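3-deoxy-d-manno-octulosonic-acid transferase (Acinetobacter baumannii, PDB 4BFC) probably transfers Kdo (3-deoxy-D-manno-octulosonic acid) from CMP-Kdo to a lipid A precursor, this C-terminal domain being the part that binds the CMP-Kdo donor. Local coordinates at residues Val44-Ser49 / Ile75-His80; Ala52-Gln57 / Gly135-Glu140; Val131-Gly136 / Pro156-Pro161. One frame throughout, in Å; residues are numbered along the deposited sequence.

Interaction 1: Val44-Ser49 / Ile75-His80. With SO4 (sulfate ion), chain B.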
ATOM      1  N   VAL A  44      -4.578 -20.773  20.980  1.00 21.14           N
ATOM      2  CA  VAL A  44      -4.804 -19.621  20.073  1.00 18.57           C
ATOM      3  C   VAL A  44      -3.755 -19.616  18.950  1.00 18.06           C
ATOM      4  O   VAL A  44      -2.523 -19.552  19.254  1.00 19.08           O
ATOM      5  CB  VAL A  44      -4.677 -18.307  20.837  1.00 20.09           C
ATOM      6  CG1 VAL A  44      -4.915 -17.123  19.879  1.00 18.35           C
ATOM      7  CG2 VAL A  44      -5.760 -18.330  21.945  1.00 21.54           C
ATOM      8  N   VAL A  45      -4.252 -19.749  17.722  1.00 16.76           N
ATOM      9  CA  VAL A  45      -3.388 -19.722  16.516  1.00 18.33           C
ATOM     10  C   VAL A  45      -3.755 -18.451  15.743  1.00 17.24           C
ATOM     11  O   VAL A  45      -4.967 -18.206  15.542  1.00 20.27           O
ATOM     12  CB  VAL A  45      -3.522 -21.027  15.680  1.00 20.65           C
ATOM     13  CG1 VAL A  45      -3.308 -22.241  16.611  1.00 23.29           C
ATOM     14  CG2 VAL A  45      -4.852 -21.218  14.948  1.00 22.40           C
ATOM     15  N   THR A  46      -2.737 -17.738  15.260  1.00 17.79           N
ATOM     16  CA  THR A  46      -3.067 -16.427  14.648  1.00 18.52           C
ATOM     17  C   THR A  46      -2.536 -16.313  13.212  1.00 17.38           C
ATOM     18  O   THR A  46      -1.317 -16.646  12.964  1.00 18.75           O
ATOM     19  CB  THR A  46      -2.481 -15.366  15.577  1.00 18.83           C
ATOM     20  OG1 THR A  46      -3.232 -15.372  16.787  1.00 20.77           O
ATOM     21  CG2 THR A  46      -2.538 -13.909  14.995  1.00 20.70           C
ATOM     22  N   ILE A  47      -3.334 -15.854  12.257  1.00 16.43           N
ATOM     23  CA  ILE A  47      -2.828 -15.529  10.956  1.00 15.53           C
ATOM     24  C   ILE A  47      -2.848 -13.983  10.861  1.00 16.08           C
ATOM     25  O   ILE A  47      -3.897 -13.355  11.012  1.00 17.96           O
ATOM     26  CB  ILE A  47      -3.535 -16.149   9.743  1.00 17.90           C
ATOM     27  CG1 ILE A  47      -5.024 -15.739   9.689  1.00 17.11           C
ATOM     28  CG2 ILE A  47      -3.445 -17.682   9.810  1.00 20.92           C
ATOM     29  CD1 ILE A  47      -5.855 -16.405   8.593  1.00 21.59           C
ATOM     30  N   ALA A  48      -1.670 -13.443  10.679  1.00 16.48           N
ATOM     31  CA  ALA A  48      -1.449 -11.987  10.883  1.00 16.34           C
ATOM     32  C   ALA A  48      -0.995 -11.337   9.622  1.00 17.37           C
ATOM     33  O   ALA A  48      -0.180 -11.885   8.873  1.00 16.52           O
ATOM     34  CB  ALA A  48      -0.415 -11.778  11.984  1.00 18.30           C
ATOM     35  N   SER A  49      -1.517 -10.123   9.387  1.00 16.88           N
ATOM     36  CA  SER A  49      -1.157  -9.376   8.158  1.00 15.72           C
ATOM     37  C   SER A  49      -1.396 -10.160   6.861  1.00 16.41           C
ATOM     38  O   SER A  49      -0.552 -10.187   5.955  1.00 17.45           O
ATOM     39  CB  SER A  49       0.268  -8.859   8.243  1.00 16.04           C
ATOM     40  OG  SER A  49       0.376  -7.985   9.343  1.00 18.14           O
ATOM     41  N   ILE A  75      -7.266 -16.582  15.447  1.00 18.08           N
ATOM     42  CA  ILE A  75      -7.386 -15.111  15.298  1.00 18.54           C
ATOM     43  C   ILE A  75      -6.952 -14.740  13.868  1.00 19.02           C
ATOM     44  O   ILE A  75      -5.846 -15.170  13.440  1.00 18.04           O
ATOM     45  CB  ILE A  75      -6.548 -14.375  16.366  1.00 17.90           C
ATOM     46  CG1 ILE A  75      -7.052 -14.719  17.791  1.00 20.99           C
ATOM     47  CG2 ILE A  75      -6.583 -12.828  16.054  1.00 17.31           C
ATOM     48  CD1 ILE A  75      -6.318 -14.008  18.925  1.00 20.47           C
ATOM     49  N   VAL A  76      -7.741 -13.934  13.143  1.00 17.35           N
ATOM     50  CA  VAL A  76      -7.401 -13.525  11.740  1.00 16.45           C
ATOM     51  C   VAL A  76      -7.254 -11.993  11.701  1.00 16.83           C
ATOM     52  O   VAL A  76      -8.166 -11.300  12.130  1.00 19.77           O
ATOM     53  CB  VAL A  76      -8.506 -13.989  10.751  1.00 17.86           C
ATOM     54  CG1 VAL A  76      -8.113 -13.561   9.360  1.00 20.24           C
ATOM     55  CG2 VAL A  76      -8.593 -15.531  10.802  1.00 21.60           C
ATOM     56  N   VAL A  77      -6.088 -11.513  11.248  1.00 16.48           N
ATOM     57  CA  VAL A  77      -5.804 -10.068  11.242  1.00 18.32           C
ATOM     58  C   VAL A  77      -5.454  -9.681   9.793  1.00 17.84           C
ATOM     59  O   VAL A  77      -4.277  -9.709   9.391  1.00 19.62           O
ATOM     60  CB  VAL A  77      -4.670  -9.689  12.221  1.00 18.04           C
ATOM     61  CG1 VAL A  77      -4.651  -8.156  12.413  1.00 20.87           C
ATOM     62  CG2 VAL A  77      -4.722 -10.500  13.529  1.00 22.31           C
ATOM     63  N   PRO A  78      -6.426  -9.379   8.958  1.00 17.53           N
ATOM     64  CA  PRO A  78      -6.098  -9.079   7.538  1.00 16.25           C
ATOM     65  C   PRO A  78      -5.255  -7.774   7.444  1.00 15.80           C
ATOM     66  O   PRO A  78      -5.354  -6.835   8.332  1.00 17.86           O
ATOM     67  CB  PRO A  78      -7.488  -8.820   6.899  1.00 16.58           C
ATOM     68  CG  PRO A  78      -8.354  -9.686   7.796  1.00 18.39           C
ATOM     69  CD  PRO A  78      -7.895  -9.336   9.168  1.00 17.92           C
ATOM     70  N   ARG A  79      -4.312  -7.732   6.502  1.00 18.55           N
ATOM     71  CA  ARG A  79      -3.403  -6.577   6.381  1.00 16.08           C
ATOM     72  C   ARG A  79      -4.141  -5.292   6.041  1.00 17.30           C
ATOM     73  O   ARG A  79      -3.815  -4.212   6.537  1.00 17.12           O
ATOM     74  CB  ARG A  79      -2.400  -6.923   5.255  1.00 16.14           C
ATOM     75  CG  ARG A  79      -1.420  -5.773   4.950  1.00 15.27           C
ATOM     76  CD  ARG A  79      -0.569  -5.443   6.166  1.00 15.18           C
ATOM     77  NE  ARG A  79       0.453  -4.428   5.847  1.00 18.78           N
ATOM     78  CZ  ARG A  79       1.223  -3.833   6.710  1.00 21.42           C
ATOM     79  NH1 ARG A  79       1.107  -4.111   8.010  1.00 24.46           N
ATOM     80  NH2 ARG A  79       2.189  -2.997   6.231  1.00 22.58           N
ATOM     81  N   HIS A  80      -5.133  -5.421   5.166  1.00 16.87           N
ATOM     82  CA  HIS A  80      -5.824  -4.257   4.646  1.00 19.81           C
ATOM     83  C   HIS A  80      -7.201  -4.086   5.220  1.00 18.02           C
ATOM     84  O   HIS A  80      -8.120  -4.897   4.970  1.00 18.35           O
ATOM     85  CB  HIS A  80      -5.901  -4.299   3.145  1.00 20.60           C
ATOM     86  CG  HIS A  80      -4.565  -4.496   2.481  1.00 23.38           C
ATOM     87  ND1 HIS A  80      -4.131  -5.722   2.092  1.00 28.30           N
ATOM     88  CD2 HIS A  80      -3.528  -3.613   2.267  1.00 24.42           C
ATOM     89  CE1 HIS A  80      -2.869  -5.583   1.601  1.00 24.84           C
ATOM     90  NE2 HIS A  80      -2.530  -4.282   1.673  1.00 24.37           N
TER
HETATM   91  S   SO4 B 500       1.013  -3.876   1.712  0.80 25.51           S
HETATM   92  O1  SO4 B 500       2.148  -2.945   1.370  0.80 27.65           O
HETATM   93  O2  SO4 B 500       1.552  -5.263   1.711  0.80 26.50           O
HETATM   94  O3  SO4 B 500      -0.124  -3.876   0.743  0.80 25.03           O
HETATM   95  O4  SO4 B 500       0.666  -3.546   3.078  0.80 27.58           O
HETATM   96  O   HOH W   1      -0.959  -5.627   9.613  1.00 23.00           O
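Ile-47 lays its CG1-CD1 arm alongside Val-76, the two side chains pointing the same way, and its CD1 comes 3.6 Å from CG2 of Val-76 and almost as near to CG1, so the arm covers both methyls. CG1 of Ile-47 stands between the backbone N and the carbonyl carbon (chi1 60°), and the extended second torsion carries CD1 across to the neighbouring strand. Helix 54-68 packs on this face through Ile-58 and Glu-55. On the face carrying Thr-46, Ala-48 and Ile-75, the ethyl arm of Ile-75 reaches back against Val-44, where CD1 of Ile-75 lies 3.5 Å from CG1 of Val-44. Thr-46 lies beside Ile-75 there, while its OG1 is hydrogen-bonded to Ser-129.

The strands run parallel. Ile-75 bonds through both its backbone N and O, to Val-45 O and Ile-47 N, and Val-77 N then reaches Ile-47 O at 2.9 Å. Thr-46 CA adds a C-H contact to Ile-75 O.

At the C-terminal side of the contact, Arg-79 passes Ser-49. Water 1 joins them, 2.7 Å from Ser-49 OG and accepting from Arg-79 NH1. The guanidinium presents its NE edge to the sulfate, and NE donates an almost straight bond to O4 (2.9 Å, 174° at the hydrogen). His-80 meets the same ion edge-on, NE2 giving its hydrogen to O3 at 2.6 Å, while Arg-79 CG lies over one face of the imidazole, toward its rim.

Two adjacent parallel strands joined through helix 54-68 form a beta-alpha-beta unit of a Rossmann-like sheet. In a GT-B glycosyltransferase the C-terminal edge of such a sheet faces the nucleotide-sugar donor; the sulfate bound here, probably from the crystallisation liquor, may mark a place for an acidic group of CMP-Kdo.

Interaction 2: Ala52-Gln57 / Gly135-Glu140; sequences APEEQQ and GGSLNE
Glu-54 reaches from the first turn of its helix into the loop after strand 131-134, its CB directed at that loop. CG, set anti to the carbonyl carbon (chi1 -64°), passes 3.9 Å from CB of Leu-138, and the chain then runs on extended, so that the carboxylate arrives among successive backbone N-H groups. OE1 takes the amide of Gly-136 on its syn side, at 2.8 Å from Gly-136 N; it also accepts from His-51 N and lies against CA of Gly-135. OE2 receives two amides: Ser-137 N from the syn side, markedly out of the carboxylate plane (32°), and Leu-138 N from the anti side at 2.8 Å, along a nearly straight N-H (168°). Four backbone donors thus grip one buried carboxylate and fix its rotation; they would be expected to favour the charged form.

Asn-139 closes the side nearer the helix start, where its CB rests 3.4 Å from Ala-52 O and 3.9 Å from CD of Pro-53. Pro-53 follows a cis peptide bond and occupies the N-cap position.

The glycine-containing loop is thereby tied to the N-terminal end of helix 54-68, with Phe-133 of strand 131-134 packed against the glutamate side chain and helix 185-197 meeting Leu-138 through Val-188.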
ATOM      1  N   ALA A  52      -5.299 -11.953   0.367  1.00 19.95           N
ATOM      2  CA  ALA A  52      -5.980 -13.005  -0.414  1.00 21.38           C
ATOM      3  C   ALA A  52      -4.879 -13.757  -1.177  1.00 22.03           C
ATOM      4  O   ALA A  52      -3.956 -13.136  -1.718  1.00 21.88           O
ATOM      5  CB  ALA A  52      -6.955 -12.410  -1.390  1.00 21.05           C
ATOM      6  N   PRO A  53      -4.955 -15.087  -1.261  1.00 22.37           N
ATOM      7  CA  PRO A  53      -6.015 -16.046  -0.838  1.00 21.48           C
ATOM      8  C   PRO A  53      -5.610 -16.756   0.470  1.00 20.32           C
ATOM      9  O   PRO A  53      -6.117 -17.848   0.795  1.00 21.28           O
ATOM     10  CB  PRO A  53      -5.993 -17.050  -2.002  1.00 23.02           C
ATOM     11  CG  PRO A  53      -4.560 -17.168  -2.287  1.00 26.37           C
ATOM     12  CD  PRO A  53      -3.982 -15.758  -2.151  1.00 23.27           C
ATOM     13  N   GLU A  54      -4.750 -16.128   1.242  1.00 17.20           N
ATOM     14  CA  GLU A  54      -4.174 -16.765   2.474  1.00 19.81           C
ATOM     15  C   GLU A  54      -5.271 -17.112   3.515  1.00 19.70           C
ATOM     16  O   GLU A  54      -5.168 -18.168   4.145  1.00 21.00           O
ATOM     17  CB  GLU A  54      -3.127 -15.901   3.122  1.00 20.99           C
ATOM     18  CG  GLU A  54      -1.898 -15.656   2.268  1.00 18.49           C
ATOM     19  CD  GLU A  54      -0.869 -14.764   2.953  1.00 18.23           C
ATOM     20  OE1 GLU A  54      -1.268 -13.719   3.580  1.00 18.76           O
ATOM     21  OE2 GLU A  54       0.329 -15.105   2.936  1.00 19.27           O
ATOM     22  N   GLU A  55      -6.238 -16.210   3.778  1.00 18.73           N
ATOM     23  CA  GLU A  55      -7.315 -16.496   4.729  1.00 20.66           C
ATOM     24  C   GLU A  55      -8.127 -17.717   4.263  1.00 20.13           C
ATOM     25  O   GLU A  55      -8.295 -18.649   5.094  1.00 21.25           O
ATOM     26  CB  GLU A  55      -8.253 -15.342   5.012  1.00 21.43           C
ATOM     27  CG  GLU A  55      -7.594 -14.018   5.489  1.00 18.54           C
ATOM     28  CD  GLU A  55      -7.320 -13.098   4.324  1.00 18.61           C
ATOM     29  OE1 GLU A  55      -7.689 -13.374   3.146  1.00 19.11           O
ATOM     30  OE2 GLU A  55      -6.732 -12.037   4.578  1.00 16.73           O
ATOM     31  N   GLN A  56      -8.599 -17.696   3.012  1.00 22.56           N
ATOM     32  CA  GLN A  56      -9.329 -18.828   2.440  1.00 23.31           C
ATOM     33  C   GLN A  56      -8.495 -20.123   2.617  1.00 25.42           C
ATOM     34  O   GLN A  56      -9.033 -21.143   3.157  1.00 23.65           O
ATOM     35  CB  GLN A  56      -9.643 -18.547   0.981  1.00 25.83           C
ATOM     36  CG  GLN A  56     -10.384 -19.682   0.294  1.00 29.05           C
ATOM     37  CD  GLN A  56     -11.790 -19.776   0.819  1.00 25.72           C
ATOM     38  OE1 GLN A  56     -12.501 -18.781   0.860  1.00 36.62           O
ATOM     39  NE2 GLN A  56     -12.202 -20.980   1.243  1.00 38.96           N
ATOM     40  N   GLN A  57      -7.233 -20.101   2.160  1.00 24.83           N
ATOM     41  CA  GLN A  57      -6.419 -21.335   2.097  1.00 24.22           C
ATOM     42  C   GLN A  57      -6.089 -21.897   3.454  1.00 22.88           C
ATOM     43  O   GLN A  57      -6.215 -23.134   3.681  1.00 24.83           O
ATOM     44  CB  GLN A  57      -5.141 -21.188   1.263  1.00 24.67           C
ATOM     45  CG  GLN A  57      -5.378 -20.845  -0.229  1.00 26.21           C
ATOM     46  CD  GLN A  57      -4.094 -20.710  -1.019  1.00 29.25           C
ATOM     47  OE1 GLN A  57      -4.117 -20.810  -2.251  1.00 37.30           O
ATOM     48  NE2 GLN A  57      -3.002 -20.431  -0.368  1.00 24.69           N
ATOM     49  N   GLY A 135       1.631 -13.215   7.276  1.00 15.87           N
ATOM     50  CA  GLY A 135       1.120 -13.274   5.894  1.00 16.30           C
ATOM     51  C   GLY A 135       1.804 -12.354   4.874  1.00 15.15           C
ATOM     52  O   GLY A 135       2.916 -11.792   5.057  1.00 19.05           O
ATOM     53  N   GLY A 136       1.120 -12.183   3.755  1.00 16.47           N
ATOM     54  CA  GLY A 136       1.827 -11.562   2.637  1.00 17.29           C
ATOM     55  C   GLY A 136       2.890 -12.481   2.039  1.00 17.57           C
ATOM     56  O   GLY A 136       3.703 -12.036   1.236  1.00 18.50           O
ATOM     57  N   SER A 137       2.859 -13.773   2.386  1.00 19.88           N
ATOM     58  CA  SER A 137       4.019 -14.650   2.143  1.00 19.54           C
ATOM     59  C   SER A 137       3.646 -15.968   1.424  1.00 21.60           C
ATOM     60  O   SER A 137       4.587 -16.625   0.939  1.00 23.35           O
ATOM     61  CB  SER A 137       4.812 -14.932   3.437  1.00 17.68           C
ATOM     62  OG  SER A 137       3.988 -15.608   4.453  1.00 20.87           O
ATOM     63  N   LEU A 138       2.343 -16.304   1.417  1.00 20.26           N
ATOM     64  CA  LEU A 138       1.778 -17.389   0.553  1.00 22.95           C
ATOM     65  C   LEU A 138       1.139 -16.879  -0.732  1.00 24.36           C
ATOM     66  O   LEU A 138       1.064 -17.636  -1.698  1.00 25.82           O
ATOM     67  CB  LEU A 138       0.836 -18.313   1.345  1.00 20.79           C
ATOM     68  CG  LEU A 138       1.414 -19.259   2.379  1.00 23.67           C
ATOM     69  CD1 LEU A 138       0.257 -19.793   3.208  1.00 21.88           C
ATOM     70  CD2 LEU A 138       2.130 -20.363   1.623  1.00 27.28           C
ATOM     71  N   ASN A 139       0.644 -15.614  -0.766  1.00 20.00           N
ATOM     72  CA  ASN A 139       0.180 -15.064  -2.004  1.00 22.79           C
ATOM     73  C   ASN A 139       1.273 -14.851  -3.033  1.00 21.36           C
ATOM     74  O   ASN A 139       2.468 -15.021  -2.746  1.00 24.00           O
ATOM     75  CB  ASN A 139      -0.633 -13.770  -1.757  1.00 21.92           C
ATOM     76  CG  ASN A 139       0.154 -12.727  -1.025  1.00 22.37           C
ATOM     77  OD1 ASN A 139       0.831 -12.988  -0.003  1.00 22.87           O
ATOM     78  ND2 ASN A 139       0.107 -11.515  -1.548  1.00 27.56           N
ATOM     79  N   GLU A 140       0.822 -14.551  -4.273  1.00 26.93           N
ATOM     80  CA  GLU A 140       1.741 -14.243  -5.393  1.00 29.34           C
ATOM     81  C   GLU A 140       1.468 -12.811  -5.809  1.00 28.65           C
ATOM     82  O   GLU A 140       0.332 -12.431  -5.951  1.00 33.56           O
ATOM     83  CB  GLU A 140       1.447 -15.106  -6.607  1.00 32.94           C
ATOM     84  CG  GLU A 140       1.661 -16.576  -6.392  1.00 35.41           C
ATOM     85  CD  GLU A 140       3.115 -16.989  -6.523  1.00 37.26           C
ATOM     86  OE1 GLU A 140       4.018 -16.179  -6.862  1.00 39.84           O
ATOM     87  OE2 GLU A 140       3.353 -18.174  -6.276  1.00 39.35           O
TER

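Interaction 3: Val131-Gly136 / Pro156-Pro161; sequences VCFVGG and PTVVGP
Pro-156 meets Val-131 just before strand 157-159, its ring crossing the valine side chain at about a right angle, with CB 4.2 Å from Val-131 CG1. Pro-156 O accepts from Cys-132 N at 3.0 Å and also has CA of Val-131 close by.

Thr-157 follows, on the same face as Cys-132 and Val-134. Cys-132 SG lies between the backbone N and the carbonyl carbon of its own residue (chi1 81°), which brings the sulfur 3.5 Å from Thr-157 OG1; that hydroxyl is hydrogen-bonded to Val-155 O. Thr-157 CG2 meets Val-134 CG2 at 3.8 Å, and Pro-150 of helix 148-152 packs over all three residues. This helix links the two parallel strands, making a beta-alpha-beta crossover in the Rossmann-like domain.

Val-158 turns to the opposite face, with Phe-133. Val-158 N donates to Cys-132 O at 2.9 Å, an oxygen that also takes Trp-192 NE1. Val-158 O receives Val-134 N at 2.9 Å, with Phe-133 CA a close C-H neighbour. CD1 of the phenylalanine ring likewise passes near this oxygen.

Val-159 returns to the first face and sets CG1 4.0 Å from Val-134 CB. At Gly-160, past the strand, the Phe-133 ring reaches along the backbone: with CG anti to the backbone N (chi1 166°), CE1 comes 3.6 Å from Gly-160 N, which donates to Ser-137 OG, itself hydrogen-bonded to Val-134 O.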
ATOM      1  N   VAL A 131       0.848 -19.762  18.637  1.00 16.40           N
ATOM      2  CA  VAL A 131       1.672 -19.818  17.440  1.00 18.43           C
ATOM      3  C   VAL A 131       1.071 -18.807  16.464  1.00 18.14           C
ATOM      4  O   VAL A 131      -0.125 -18.445  16.564  1.00 18.09           O
ATOM      5  CB  VAL A 131       1.678 -21.225  16.718  1.00 21.10           C
ATOM      6  CG1 VAL A 131       2.362 -22.324  17.560  1.00 26.00           C
ATOM      7  CG2 VAL A 131       0.273 -21.669  16.298  1.00 23.57           C
ATOM      8  N   CYS A 132       1.875 -18.440  15.486  1.00 18.36           N
ATOM      9  CA  CYS A 132       1.373 -17.553  14.467  1.00 17.25           C
ATOM     10  C   CYS A 132       1.940 -17.840  13.081  1.00 20.92           C
ATOM     11  O   CYS A 132       2.884 -18.614  12.906  1.00 19.85           O
ATOM     12  CB  CYS A 132       1.618 -16.073  14.878  1.00 18.30           C
ATOM     13  SG  CYS A 132       3.296 -15.494  14.561  1.00 20.73           S
ATOM     14  N   PHE A 133       1.271 -17.272  12.094  1.00 17.50           N
ATOM     15  CA  PHE A 133       1.729 -17.188  10.725  1.00 17.36           C
ATOM     16  C   PHE A 133       1.677 -15.707  10.270  1.00 15.18           C
ATOM     17  O   PHE A 133       0.670 -15.058  10.425  1.00 16.84           O
ATOM     18  CB  PHE A 133       0.764 -17.983   9.854  1.00 18.57           C
ATOM     19  CG  PHE A 133       0.894 -17.749   8.360  1.00 17.73           C
ATOM     20  CD1 PHE A 133       1.918 -18.297   7.563  1.00 17.12           C
ATOM     21  CD2 PHE A 133       0.035 -16.809   7.740  1.00 18.70           C
ATOM     22  CE1 PHE A 133       1.983 -18.017   6.186  1.00 17.54           C
ATOM     23  CE2 PHE A 133       0.100 -16.508   6.365  1.00 20.27           C
ATOM     24  CZ  PHE A 133       1.083 -17.157   5.554  1.00 19.86           C
ATOM     25  N   VAL A 134       2.784 -15.242   9.705  1.00 15.12           N
ATOM     26  CA  VAL A 134       2.896 -13.855   9.188  1.00 16.44           C
ATOM     27  C   VAL A 134       2.707 -13.881   7.684  1.00 17.69           C
ATOM     28  O   VAL A 134       3.503 -14.472   6.930  1.00 16.70           O
ATOM     29  CB  VAL A 134       4.228 -13.170   9.590  1.00 18.42           C
ATOM     30  CG1 VAL A 134       4.250 -11.731   8.965  1.00 17.41           C
ATOM     31  CG2 VAL A 134       4.313 -13.097  11.130  1.00 18.79           C
ATOM     32  N   GLY A 135       1.631 -13.215   7.276  1.00 15.87           N
ATOM     33  CA  GLY A 135       1.120 -13.274   5.894  1.00 16.30           C
ATOM     34  C   GLY A 135       1.804 -12.354   4.874  1.00 15.15           C
ATOM     35  O   GLY A 135       2.916 -11.792   5.057  1.00 19.05           O
ATOM     36  N   GLY A 136       1.120 -12.183   3.755  1.00 16.47           N
ATOM     37  CA  GLY A 136       1.827 -11.562   2.637  1.00 17.29           C
ATOM     38  C   GLY A 136       2.890 -12.481   2.039  1.00 17.57           C
ATOM     39  O   GLY A 136       3.703 -12.036   1.236  1.00 18.50           O
ATOM     40  N   PRO A 156       6.147 -18.608  18.585  1.00 20.63           N
ATOM     41  CA  PRO A 156       6.634 -19.381  17.429  1.00 22.13           C
ATOM     42  C   PRO A 156       6.007 -18.924  16.100  1.00 21.21           C
ATOM     43  O   PRO A 156       4.789 -18.740  16.018  1.00 21.00           O
ATOM     44  CB  PRO A 156       6.252 -20.811  17.755  1.00 24.04           C
ATOM     45  CG  PRO A 156       5.987 -20.827  19.219  1.00 23.30           C
ATOM     46  CD  PRO A 156       5.539 -19.471  19.615  1.00 23.37           C
ATOM     47  N   THR A 157       6.847 -18.666  15.083  1.00 20.49           N
ATOM     48  CA  THR A 157       6.410 -17.932  13.859  1.00 22.32           C
ATOM     49  C   THR A 157       6.631 -18.730  12.572  1.00 22.02           C
ATOM     50  O   THR A 157       7.719 -19.294  12.342  1.00 24.35           O
ATOM     51  CB  THR A 157       7.109 -16.559  13.764  1.00 22.39           C
ATOM     52  OG1 THR A 157       6.774 -15.812  14.944  1.00 22.40           O
ATOM     53  CG2 THR A 157       6.658 -15.719  12.473  1.00 20.43           C
ATOM     54  N   VAL A 158       5.594 -18.831  11.767  1.00 19.75           N
ATOM     55  CA  VAL A 158       5.670 -19.447  10.443  1.00 21.88           C
ATOM     56  C   VAL A 158       5.508 -18.392   9.367  1.00 22.82           C
ATOM     57  O   VAL A 158       4.683 -17.488   9.528  1.00 21.03           O
ATOM     58  CB  VAL A 158       4.562 -20.523  10.286  1.00 19.27           C
ATOM     59  CG1 VAL A 158       4.629 -21.244   8.942  1.00 20.64           C
ATOM     60  CG2 VAL A 158       4.509 -21.502  11.493  1.00 23.15           C
ATOM     61  N   VAL A 159       6.308 -18.459   8.307  1.00 20.39           N
ATOM     62  CA  VAL A 159       6.080 -17.682   7.092  1.00 23.29           C
ATOM     63  C   VAL A 159       6.027 -18.579   5.876  1.00 21.40           C
ATOM     64  O   VAL A 159       6.554 -19.702   5.911  1.00 22.34           O
ATOM     65  CB  VAL A 159       7.122 -16.516   6.896  1.00 27.24           C
ATOM     66  CG1 VAL A 159       7.034 -15.536   8.060  1.00 31.68           C
ATOM     67  CG2 VAL A 159       8.534 -17.066   6.715  1.00 26.52           C
ATOM     68  N   GLY A 160       5.348 -18.132   4.816  1.00 20.73           N
ATOM     69  CA  GLY A 160       5.389 -18.741   3.517  1.00 22.11           C
ATOM     70  C   GLY A 160       6.724 -18.459   2.838  1.00 19.36           C
ATOM     71  O   GLY A 160       7.555 -17.743   3.375  1.00 23.75           O
ATOM     72  N   PRO A 161       6.882 -18.979   1.597  1.00 22.33           N
ATOM     73  CA  PRO A 161       8.202 -18.926   0.934  1.00 25.65           C
ATOM     74  C   PRO A 161       8.485 -17.573   0.298  1.00 23.32           C
ATOM     75  O   PRO A 161       9.673 -17.234   0.059  1.00 24.44           O
ATOM     76  CB  PRO A 161       8.093 -20.012  -0.150  1.00 29.10           C
ATOM     77  CG  PRO A 161       6.711 -20.508  -0.150  1.00 32.19           C
ATOM     78  CD  PRO A 161       5.895 -19.782   0.881  1.00 25.48           C
TER

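In the fold
Interactions 1 and 3 belong to one parallel sheet, their centres about 10 Å apart. Strands 43-50 and 131-134 are neighbours in it, joined where Thr-46 O meets Phe-133 N, so four adjacent strands run 72-78, 43-50, 131-134, 157-159. Interaction 2 lies about 11 Å from both centres, beyond the strand ends, where helix 54-68 meets the loop that leaves strand 131-134. It shares Gly-135 and Gly-136 with interaction 3 and alternates along the chain with interaction 1, which closes before interaction 3 opens. The two beta-alpha-beta units are thus tied together at the sheet's C-terminal edge, where a donor-binding domain of this kind would be expected to hold CMP-Kdo.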